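Local coordinates for putative DNA-binding protein (PDB 3HWU) that is of unknown function but carries a Plants and Prokaryotes Conserved (PCC, DUF296) domain and may bind DNA, at residues 8-12 against 13-17; 25-28 against 29-32. All coordinates share one frame; numbering follows the deposited sequence. Where two conformers were deposited one is given.

Contact 1 (8-12 against 13-17); sequences YMKTP and TGYLM
Tyr8 presents a ring edge to the face of Tyr15 in an offset edge-to-face stack, the planes standing at 84° and the centroids 5.6 Å apart. The closest contact between the two rings is Tyr8 CD2 to Tyr15 CD1 at 3.7 Å. Met9 O sits at an edge of the Tyr15 ring, near its plane. The two tyrosine side chains run side by side in the same direction, and both hydroxyls reach the carboxylate of Glu36, that of Tyr15 only weakly. Met9 and Leu16 form a second pair on the other face of the sheet, where Met9 CE meets Leu16 CD2 at 3.9 Å.

Between these faces the backbones of Met9 and Leu16 exchange two hydrogen bonds of 2.9 Å, Met9 N to Leu16 O and Leu16 N to Met9 O. Nearer the turn, Thr11 N donates to Gly14 O, and Gly14 N closes the turn on Thr11 O at 3.2 Å. That carbonyl oxygen is gripped twice, since Lys10 NZ reaches it from the opposite face of the carbonyl plane; the bend at the end of the lysine chain (chi4 -48°) turns NZ back to it. One water joins Lys10 NZ to Gly14 O, and another links Thr11 OG1 with Tyr15 O.

Gln127 of the second subunit hydrogen-bonds Lys10 O, and Thr13 packs against its counterparts in both other subunits, placing the bend at the trimer interface. Strand directions 151° apart and a type I turn from Thr11 to Gly14 define an antiparallel beta hairpin, at the border of the chain's large sheet.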
loop_
_atom_site.group_PDB
_atom_site.type_symbol
_atom_site.label_atom_id
_atom_site.label_comp_id
_atom_site.label_asym_id
_atom_site.label_seq_id
_atom_site.Cartn_x
_atom_site.Cartn_y
_atom_site.Cartn_z
ATOM N N TYR A 8 6.461 19.186 2.854
ATOM C CA TYR A 8 5.514 18.683 1.879
ATOM C C TYR A 8 5.452 19.575 0.653
ATOM O O TYR A 8 5.901 20.745 0.667
ATOM C CB TYR A 8 4.127 18.490 2.505
ATOM C CG TYR A 8 3.405 19.748 2.927
ATOM C CD1 TYR A 8 3.647 20.313 4.144
ATOM C CD2 TYR A 8 2.439 20.321 2.114
ATOM C CE1 TYR A 8 2.957 21.445 4.544
ATOM C CE2 TYR A 8 1.744 21.455 2.514
ATOM C CZ TYR A 8 2.009 22.003 3.712
ATOM O OH TYR A 8 1.306 23.124 4.099
HETATM N N MSE A 9 4.864 19.024 -0.398
HETATM C CA MSE A 9 4.571 19.735 -1.641
HETATM C C MSE A 9 3.166 19.384 -2.112
HETATM O O MSE A 9 2.685 18.272 -1.902
HETATM C CB MSE A 9 5.599 19.446 -2.749
HETATM C CG MSE A 9 5.472 18.142 -3.473
HETATM SE SE MSE A 9 6.918 17.911 -4.773
HETATM C CE MSE A 9 6.009 16.482 -5.626
ATOM N N LYS A 10 2.515 20.342 -2.744
ATOM C CA LYS A 10 1.223 20.104 -3.386
ATOM C C LYS A 10 1.422 19.312 -4.666
ATOM O O LYS A 10 2.300 19.648 -5.475
ATOM C CB LYS A 10 0.494 21.451 -3.664
ATOM C CG LYS A 10 -0.994 21.297 -4.054
ATOM C CD LYS A 10 -1.665 22.535 -4.620
ATOM C CE LYS A 10 -3.076 22.168 -5.263
ATOM N NZ LYS A 10 -3.211 20.936 -6.269
ATOM N N THR A 11 0.582 18.288 -4.831
ATOM C CA THR A 11 0.556 17.479 -6.050
ATOM C C THR A 11 -0.821 17.623 -6.712
ATOM O O THR A 11 -1.777 18.080 -6.078
ATOM C CB THR A 11 0.828 16.014 -5.749
ATOM O OG1 THR A 11 -0.243 15.541 -4.939
ATOM C CG2 THR A 11 2.173 15.833 -5.017
ATOM N N PRO A 12 -0.961 17.162 -7.960
ATOM C CA PRO A 12 -2.284 17.273 -8.592
ATOM C C PRO A 12 -3.419 16.620 -7.821
ATOM O O PRO A 12 -4.550 17.120 -7.830
ATOM C CB PRO A 12 -2.071 16.655 -9.969
ATOM C CG PRO A 12 -0.618 16.967 -10.290
ATOM C CD PRO A 12 0.088 16.791 -8.937
ATOM N N THR A 13 -3.132 15.507 -7.157
ATOM C CA THR A 13 -4.143 14.760 -6.440
ATOM C C THR A 13 -4.149 14.972 -4.927
ATOM O O THR A 13 -5.004 14.426 -4.245
ATOM C CB THR A 13 -3.989 13.264 -6.744
ATOM O OG1 THR A 13 -2.690 12.837 -6.361
ATOM C CG2 THR A 13 -4.216 12.960 -8.252
ATOM N N GLY A 14 -3.209 15.759 -4.397
ATOM C CA GLY A 14 -3.159 15.941 -2.963
ATOM C C GLY A 14 -1.823 16.542 -2.540
ATOM O O GLY A 14 -1.527 17.701 -2.898
ATOM N N TYR A 15 -1.031 15.794 -1.767
ATOM C CA TYR A 15 0.273 16.256 -1.300
ATOM C C TYR A 15 1.241 15.089 -1.304
ATOM O O TYR A 15 0.833 13.915 -1.231
ATOM C CB TYR A 15 0.179 16.772 0.161
ATOM C CG TYR A 15 -0.747 17.943 0.283
ATOM C CD1 TYR A 15 -0.338 19.227 -0.061
ATOM C CD2 TYR A 15 -2.049 17.774 0.703
ATOM C CE1 TYR A 15 -1.232 20.313 0.032
ATOM C CE2 TYR A 15 -2.930 18.851 0.796
ATOM C CZ TYR A 15 -2.525 20.088 0.438
ATOM O OH TYR A 15 -3.435 21.128 0.488
ATOM N N LEU A 16 2.528 15.407 -1.335
ATOM C CA LEU A 16 3.603 14.450 -1.045
ATOM C C LEU A 16 4.354 15.033 0.142
ATOM O O LEU A 16 4.799 16.191 0.106
ATOM C CB LEU A 16 4.571 14.331 -2.237
ATOM C CG LEU A 16 5.757 13.393 -2.036
ATOM C CD1 LEU A 16 5.350 11.908 -1.885
ATOM C CD2 LEU A 16 6.789 13.567 -3.171
HETATM N N MSE A 17 4.518 14.227 1.179
HETATM C CA MSE A 17 5.200 14.661 2.385
HETATM C C MSE A 17 6.492 13.843 2.578
HETATM O O MSE A 17 6.482 12.625 2.390
HETATM C CB MSE A 17 4.233 14.505 3.565
HETATM C CG MSE A 17 4.758 14.805 4.946
HETATM SE SE MSE A 17 3.326 14.864 6.287
HETATM C CE MSE A 17 3.470 16.671 6.436
HETATM O O HOH W 1 -3.669 19.288 -3.785
HETATM O O HOH W 2 0.063 12.869 -3.995
#

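Contact 2 (25-28 against 29-32)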
loop_
_atom_site.group_PDB
_atom_site.type_symbol
_atom_site.label_atom_id
_atom_site.label_comp_id
_atom_site.label_asym_id
_atom_site.label_seq_id
_atom_site.Cartn_x
_atom_site.Cartn_y
_atom_site.Cartn_z
ATOM N N VAL A 25 5.207 10.847 13.093
ATOM C CA VAL A 25 4.514 10.736 11.787
ATOM C C VAL A 25 3.031 11.079 11.863
ATOM O O VAL A 25 2.526 11.885 11.070
ATOM C CB VAL A 25 4.756 9.344 11.197
ATOM C CG1 VAL A 25 3.922 9.125 9.890
ATOM C CG2 VAL A 25 6.265 9.111 10.902
ATOM N N LEU A 26 2.299 10.467 12.792
ATOM C CA LEU A 26 0.861 10.749 12.819
ATOM C C LEU A 26 0.599 12.196 13.234
ATOM O O LEU A 26 -0.329 12.810 12.745
ATOM C CB LEU A 26 0.054 9.760 13.672
ATOM C CG LEU A 26 0.272 8.268 13.312
ATOM C CD1 LEU A 26 -0.677 7.457 14.173
ATOM C CD2 LEU A 26 0.037 7.977 11.861
ATOM N N GLN A 27 1.403 12.719 14.156
ATOM C CA GLN A 27 1.247 14.126 14.543
ATOM C C GLN A 27 1.528 15.066 13.368
ATOM O O GLN A 27 0.831 16.073 13.199
ATOM C CB GLN A 27 2.153 14.446 15.748
ATOM C CG GLN A 27 1.736 13.747 17.025
ATOM C CD GLN A 27 2.663 13.966 18.207
ATOM O OE1 GLN A 27 3.674 14.706 18.127
ATOM N NE2 GLN A 27 2.327 13.325 19.311
ATOM N N ASN A 28 2.508 14.755 12.536
ATOM C CA ASN A 28 2.749 15.605 11.372
ATOM C C ASN A 28 1.584 15.514 10.367
ATOM O O ASN A 28 1.259 16.499 9.721
ATOM C CB ASN A 28 4.086 15.253 10.717
ATOM C CG ASN A 28 5.246 16.036 11.291
ATOM O OD1 ASN A 28 5.528 17.133 10.784
ATOM N ND2 ASN A 28 5.912 15.520 12.285
ATOM N N LEU A 29 0.964 14.348 10.230
ATOM C CA LEU A 29 -0.244 14.233 9.391
ATOM C C LEU A 29 -1.432 15.025 9.964
ATOM O O LEU A 29 -2.188 15.654 9.217
ATOM C CB LEU A 29 -0.618 12.764 9.212
ATOM C CG LEU A 29 0.270 12.024 8.198
ATOM C CD1 LEU A 29 0.132 10.501 8.392
ATOM C CD2 LEU A 29 -0.063 12.450 6.745
ATOM N N GLU A 30 -1.590 14.987 11.288
ATOM C CA GLU A 30 -2.566 15.854 11.942
ATOM C C GLU A 30 -2.303 17.313 11.637
ATOM O O GLU A 30 -3.240 18.077 11.342
ATOM C CB GLU A 30 -2.540 15.642 13.448
ATOM C CG GLU A 30 -3.035 14.260 13.893
ATOM C CD GLU A 30 -2.736 13.882 15.355
ATOM O OE1 GLU A 30 -1.999 14.605 16.043
ATOM O OE2 GLU A 30 -3.236 12.803 15.766
ATOM N N GLN A 31 -1.034 17.730 11.736
ATOM C CA GLN A 31 -0.714 19.119 11.442
ATOM C C GLN A 31 -0.961 19.490 9.965
ATOM O O GLN A 31 -1.394 20.616 9.668
ATOM C CB GLN A 31 0.742 19.416 11.846
ATOM C CG GLN A 31 1.036 20.919 11.822
ATOM C CD GLN A 31 0.260 21.653 12.874
ATOM O OE1 GLN A 31 0.099 21.159 14.005
ATOM N NE2 GLN A 31 -0.274 22.824 12.515
ATOM N N LEU A 32 -0.648 18.589 9.030
ATOM C CA LEU A 32 -0.969 18.848 7.641
ATOM C C LEU A 32 -2.494 19.047 7.466
ATOM O O LEU A 32 -2.949 19.940 6.734
ATOM C CB LEU A 32 -0.492 17.673 6.775
ATOM C CG LEU A 32 -0.756 17.811 5.269
ATOM C CD1 LEU A 32 0.144 18.796 4.599
ATOM C CD2 LEU A 32 -0.608 16.427 4.582
HETATM O O HOH W 3 1.226 18.388 15.483
#
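Leu29 meets both Val25 and Leu26 through one methyl: its CD1 lies 4.3 Å from Val25 CG1 and 4.3 Å from Leu26 CD2. These apolar contacts follow one side of the helix. With Leu29 CG beside its own backbone N (chi1 -77°), the branch also passes over the preceding turn, CD1 coming within 3.8 Å of Val25 O.

On another side the Glu30 carboxylate comes beside the aliphatic part of Gln27. Glu30 lays its extended chain back along the helix, CG 3.3 Å from Leu26 O and OE1 4.0 Å from Gln27 CG.

The backbone supplies four successive i to i+4 hydrogen bonds, from Leu29 N to Val25 O through Leu32 N to Asn28 O, with N-H...O angles of 158-164°, the evidence for regular alpha-helix. A water lies 3.3 Å from Gln27 O and, in a weak contact, 3.3 Å from Gln31 OE1, which also accepts from Arg34.

Asn28 ND2 binds Asn24 O just before the helix. Leu26 and Leu29 rest on Ile90 of strand 87-97, Val25 and Leu26 on Leu111 of strand 103-114, and Val25 and Asn28 on Leu19 of strand 14-20, so this helix lies across the large antiparallel sheet.

Contact 1 precedes contact 2 in the chain, strand 14-20 leading into helix 25-35, and their centres are about 14 Å apart. They nevertheless touch directly: Tyr8 CD2 lies 3.7 Å from Leu32 CD1. Met17, a selenomethionine, adds to this in one of its two modelled conformers, with CE 4.1 Å from Leu32 CB and the selenium atom SE 4.2 Å from Leu29 CD2. The hairpin face carrying Tyr8, Tyr15 and Met17 is thus the one turned to the helix. Contact 1 sits toward the periphery, about 16 Å from the chain centre, and its turn meets other subunits; contact 2 is about 8 Å from that centre and touches no other chain. No ligand or established active site connects them.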